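Local coordinates for nitroreductase family protein (Clostridium novyi, PDB 3G14) that probably acts as a flavin-dependent oxidoreductase of the nitroreductase family, whose members generally work as homodimers that bind FMN, at the interface of chains A and B. Coordinates in Å, arbitrary orientation; residue numbers count along the deposited sequence, not the author numbering. Chains: chain A/B, Nitroreductase family protein.

Contact 1: the interface of chains A and B. Residues chain A 97-99, 101-102; chain B 101, 124, 126, 144, 146.
The indole of B:Trp124 meets A:Ile102 through one atom of its six-membered ring. Methyl CG2 of A:Ile102 lies 4.0 Å from CZ3 of B:Trp124, out of the ring plane and just beyond the rim at CZ3. The guanidinium of B:Arg144 is a second flat group. Its NH2 lies 4.0 Å from CG of A:Lys97, which sits above the guanidinium plane. These two side chains run antiparallel to each other. The carboxylate of A:Glu98 faces methyl CD1 of B:Leu101, with OE1 3.3 Å from that carbon.

A:Lys97 carries the polar part of the contact. Its chain starts with CG anti to the carbonyl carbon (chi1 -61°) and bends at chi3 and chi4, which brings the amine back to the backbone of chain B. NZ donates to the carbonyl O of B:Ala126 at 2.7 Å, in the carbonyl plane and on a lone pair. It also donates to the carbonyl O of B:Val146 at 2.9 Å. This second approach is from above the carbonyl plane, 49° out of it. Two backbone oxygens thus hold one amine. They would be expected to favour its charged form. NH2 of B:Arg144, 5.9 Å from NZ of A:Lys97, may partly oppose this.

B:Leu101 fills the apolar side. Its CD2 lies 4.0 Å from CD1 of A:Ile102 and also packs against CG of A:Lys97. The leucine lies roughly perpendicular to the lysine chain. Beside them A:Leu101 and B:Leu101 approach each other through their CB atoms.

On chain A the patch spans strand 97-98 and the first turn of helix 99-117. Chain B supplies the start of its own helix 99-117, the loop with B:Trp124 and B:Ala126, and the beginning of strand 144-151.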
# COMPACT_ATOMS: atom_id res chain seq x y z
N LYS A 97 4.59 -8.84 -12.53
CA LYS A 97 4.09 -7.67 -11.81
C LYS A 97 5.18 -6.61 -11.68
O LYS A 97 6.33 -6.92 -11.35
CB LYS A 97 3.61 -8.01 -10.39
CG LYS A 97 2.45 -9.00 -10.31
CD LYS A 97 2.26 -9.56 -8.90
CE LYS A 97 3.52 -10.34 -8.42
NZ LYS A 97 3.21 -11.52 -7.56
N GLU A 98 4.81 -5.35 -11.90
CA GLU A 98 5.74 -4.24 -11.74
C GLU A 98 5.92 -3.92 -10.28
O GLU A 98 5.06 -3.32 -9.64
CB GLU A 98 5.26 -3.00 -12.47
CG GLU A 98 5.23 -3.20 -13.99
CD GLU A 98 3.84 -3.56 -14.50
OE1 GLU A 98 3.12 -4.40 -13.87
OE2 GLU A 98 3.46 -3.01 -15.55
N ILE A 99 7.07 -4.36 -9.75
CA ILE A 99 7.40 -4.16 -8.35
C ILE A 99 7.31 -2.73 -7.89
O ILE A 99 6.88 -2.47 -6.78
CB ILE A 99 8.79 -4.76 -8.01
CG1 ILE A 99 8.59 -6.23 -7.67
CG2 ILE A 99 9.51 -4.02 -6.83
CD1 ILE A 99 7.49 -6.54 -6.60
N LEU A 101 5.24 -0.37 -8.74
CA LEU A 101 3.87 0.05 -8.42
C LEU A 101 3.45 -0.46 -7.03
O LEU A 101 2.93 0.32 -6.24
CB LEU A 101 2.85 -0.39 -9.48
CG LEU A 101 2.96 0.38 -10.80
CD1 LEU A 101 2.13 -0.31 -11.88
CD2 LEU A 101 2.58 1.87 -10.63
N ILE A 102 3.74 -1.72 -6.74
CA ILE A 102 3.42 -2.29 -5.45
C ILE A 102 4.13 -1.53 -4.35
O ILE A 102 3.47 -1.04 -3.39
CB ILE A 102 3.78 -3.80 -5.41
CG1 ILE A 102 2.85 -4.60 -6.37
CG2 ILE A 102 3.71 -4.32 -3.91
CD1 ILE A 102 3.37 -6.02 -6.73
N LEU B 101 -2.66 -3.25 -9.23
CA LEU B 101 -1.45 -3.42 -8.46
C LEU B 101 -1.36 -2.37 -7.34
O LEU B 101 -1.11 -2.71 -6.18
CB LEU B 101 -0.21 -3.37 -9.35
CG LEU B 101 0.01 -4.66 -10.15
CD1 LEU B 101 1.12 -4.49 -11.20
CD2 LEU B 101 0.25 -5.90 -9.21
N TRP B 124 5.83 -10.00 3.56
CA TRP B 124 5.43 -9.85 2.13
C TRP B 124 6.10 -10.86 1.25
O TRP B 124 7.32 -10.97 1.22
CB TRP B 124 5.78 -8.46 1.63
CG TRP B 124 4.79 -7.40 1.90
CD1 TRP B 124 4.71 -6.59 3.01
CD2 TRP B 124 3.81 -6.90 0.97
NE1 TRP B 124 3.70 -5.67 2.86
CE2 TRP B 124 3.11 -5.85 1.64
CE3 TRP B 124 3.42 -7.28 -0.30
CZ2 TRP B 124 2.06 -5.15 1.03
CZ3 TRP B 124 2.38 -6.56 -0.92
CH2 TRP B 124 1.72 -5.51 -0.25
N ALA B 126 6.02 -11.94 -2.88
CA ALA B 126 5.53 -11.55 -4.19
C ALA B 126 6.06 -12.44 -5.32
O ALA B 126 5.56 -12.35 -6.45
CB ALA B 126 5.89 -10.12 -4.48
N ARG B 144 -5.21 -12.39 -11.06
CA ARG B 144 -3.79 -12.29 -10.75
C ARG B 144 -3.59 -12.50 -9.26
O ARG B 144 -4.34 -11.94 -8.47
CB ARG B 144 -3.19 -10.94 -11.19
CG ARG B 144 -3.33 -10.66 -12.71
CD ARG B 144 -2.63 -11.69 -13.59
NE ARG B 144 -1.23 -11.92 -13.19
CZ ARG B 144 -0.19 -11.13 -13.49
NH1 ARG B 144 -0.34 -10.04 -14.22
NH2 ARG B 144 1.02 -11.46 -13.06
N VAL B 146 -1.48 -11.34 -6.48
CA VAL B 146 -0.60 -10.19 -6.28
C VAL B 146 0.52 -10.45 -5.26
O VAL B 146 1.70 -10.19 -5.53
CB VAL B 146 -1.43 -8.92 -5.93
CG1 VAL B 146 -0.53 -7.67 -5.64
CG2 VAL B 146 -2.50 -8.59 -7.01

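Contact 2: the interface of chains A and B. Residues chain A 4, 7, 33, 110, 113-114; chain B 4, 8, 110, 113.
A:Phe4 and B:Phe4 meet at the centre of this patch, CD1 to CD1 at 3.3 Å. The two ring planes are nearly parallel but displaced. The rings therefore touch along their rims and do not lie face over face. In both chains CG is anti to the backbone N (chi1 -173° in A:Phe4), which sends each ring away from its own helix 4-10 and toward the partner.

Each ring tip then reaches the partner's long helix. CZ of A:Phe4 lies 3.3 Å from CB of B:Leu113, a tight fit. The twin contact, CZ of B:Phe4 to CB of A:Leu113, is 3.6 Å. Around B:Phe4 the enclosure is close. A:Val7 packs against the rim at CD1, its CB 3.7 Å from that atom and out of the ring plane on the side turned away from A:Phe4. A:Met33, a selenomethionine, lies at the ring edge. Its SE is in the ring plane, 3.5 Å from CE2 of B:Phe4. CA of A:Gly114 adds a backbone contact near the same carbon, where the lack of a side chain may let the ring come close to the helix.

Farther out, B:Ile8 bridges A:Met33 and A:His110. Its CG2 packs on CA of A:Met33, and its CD1 stands 4.0 Å off the plane of the A:His110 imidazole, nearer its rim than its centre.

Polar groups appear at the margin, and none bonds across the interface here. A:His110 is tied within its own chain: ND1 donates to the main-chain O of A:Met33 at 2.9 Å, 159° at the hydrogen. This bond links helix 99-117 to helix 24-35 and fixes the rotation of the ring. The acceptor is near the imidazole plane, while the donor stands above the carbonyl plane. The other ring nitrogen, NE2 of A:His110, lies 3.7 Å from methyl CD1 of B:Leu113.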
# COMPACT_ATOMS: atom_id res chain seq x y z
N PHE A 4 -3.99 2.83 16.39
CA PHE A 4 -3.85 2.41 15.01
C PHE A 4 -5.18 2.21 14.29
O PHE A 4 -5.40 2.74 13.20
CB PHE A 4 -3.00 1.13 14.90
CG PHE A 4 -2.71 0.76 13.46
CD1 PHE A 4 -1.67 1.38 12.76
CD2 PHE A 4 -3.51 -0.16 12.80
CE1 PHE A 4 -1.44 1.05 11.40
CE2 PHE A 4 -3.27 -0.46 11.47
CZ PHE A 4 -2.25 0.14 10.79
N VAL A 7 -6.97 5.47 13.35
CA VAL A 7 -6.42 6.10 12.13
C VAL A 7 -6.99 5.45 10.85
O VAL A 7 -7.47 6.11 9.95
CB VAL A 7 -4.88 6.04 12.13
CG1 VAL A 7 -4.27 6.61 10.82
CG2 VAL A 7 -4.31 6.74 13.41
N MSE A 33 7.63 7.58 8.49
CA MSE A 33 6.70 6.45 8.40
C MSE A 33 6.76 5.75 7.02
O MSE A 33 6.78 4.52 6.94
CB MSE A 33 5.29 6.91 8.79
CG MSE A 33 5.16 7.10 10.34
SE MSE A 33 3.50 7.97 10.64
CE MSE A 33 3.85 8.96 12.33
N HIS A 110 1.56 4.65 3.66
CA HIS A 110 2.19 5.07 4.92
C HIS A 110 2.13 6.64 5.07
O HIS A 110 1.85 7.13 6.17
CB HIS A 110 3.61 4.53 5.03
CG HIS A 110 3.70 3.09 5.41
ND1 HIS A 110 4.65 2.63 6.29
CD2 HIS A 110 2.97 2.00 5.05
CE1 HIS A 110 4.51 1.33 6.46
NE2 HIS A 110 3.50 0.92 5.71
N LEU A 113 -1.82 7.40 5.70
CA LEU A 113 -2.12 7.08 7.06
C LEU A 113 -1.41 7.95 8.09
O LEU A 113 -2.03 8.40 9.05
CB LEU A 113 -1.90 5.59 7.32
CG LEU A 113 -2.83 4.63 6.55
CD1 LEU A 113 -2.34 3.18 6.75
CD2 LEU A 113 -4.33 4.81 6.89
N GLY A 114 -0.11 8.20 7.91
CA GLY A 114 0.65 9.10 8.76
C GLY A 114 0.02 10.48 8.78
O GLY A 114 -0.20 11.04 9.85
N PHE B 4 -0.53 4.40 16.73
CA PHE B 4 -0.31 4.30 15.30
C PHE B 4 1.17 4.24 14.91
O PHE B 4 1.60 3.33 14.22
CB PHE B 4 -1.00 5.46 14.53
CG PHE B 4 -0.73 5.41 13.07
CD1 PHE B 4 -1.46 4.59 12.24
CD2 PHE B 4 0.33 6.14 12.52
CE1 PHE B 4 -1.16 4.50 10.90
CE2 PHE B 4 0.61 6.04 11.17
CZ PHE B 4 -0.13 5.24 10.39
N ILE B 8 3.77 1.26 13.08
CA ILE B 8 4.65 1.43 11.92
C ILE B 8 6.08 0.98 12.27
O ILE B 8 6.73 0.34 11.47
CB ILE B 8 4.67 2.92 11.44
CG1 ILE B 8 3.24 3.35 11.09
CG2 ILE B 8 5.71 3.13 10.28
CD1 ILE B 8 2.58 2.62 9.89
N HIS B 110 -2.57 -2.63 4.60
CA HIS B 110 -3.52 -2.55 5.71
C HIS B 110 -3.58 -3.90 6.46
O HIS B 110 -3.62 -3.93 7.70
CB HIS B 110 -4.93 -2.08 5.25
CG HIS B 110 -5.03 -0.60 4.99
ND1 HIS B 110 -6.15 0.14 5.30
CD2 HIS B 110 -4.18 0.25 4.37
CE1 HIS B 110 -5.95 1.41 4.94
NE2 HIS B 110 -4.77 1.49 4.36
N LEU B 113 -0.07 -4.12 8.33
CA LEU B 113 -0.03 -3.25 9.50
C LEU B 113 -1.07 -3.63 10.56
O LEU B 113 -0.82 -3.56 11.78
CB LEU B 113 -0.20 -1.81 9.07
CG LEU B 113 0.91 -1.23 8.23
CD1 LEU B 113 0.44 0.11 7.70
CD2 LEU B 113 2.27 -1.12 9.05

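Contact 1 and contact 2 are parts of one two-fold interface, with their C-alpha centres about 20 Å apart. Helix 99-117 of both chains joins them. Contact 1 uses its first turn, and contact 2 uses its later part. The characters differ: contact 1 combines cross-chain hydrogen bonds with apolar packing, whereas contact 2 is apolar across the boundary and brings in the N-terminal helix 4-10. Each patch has a twin with the chains exchanged. Anchoring the long helix at separate levels should fix how the two subunits are set against each other, consistent with the dimer typical of this family.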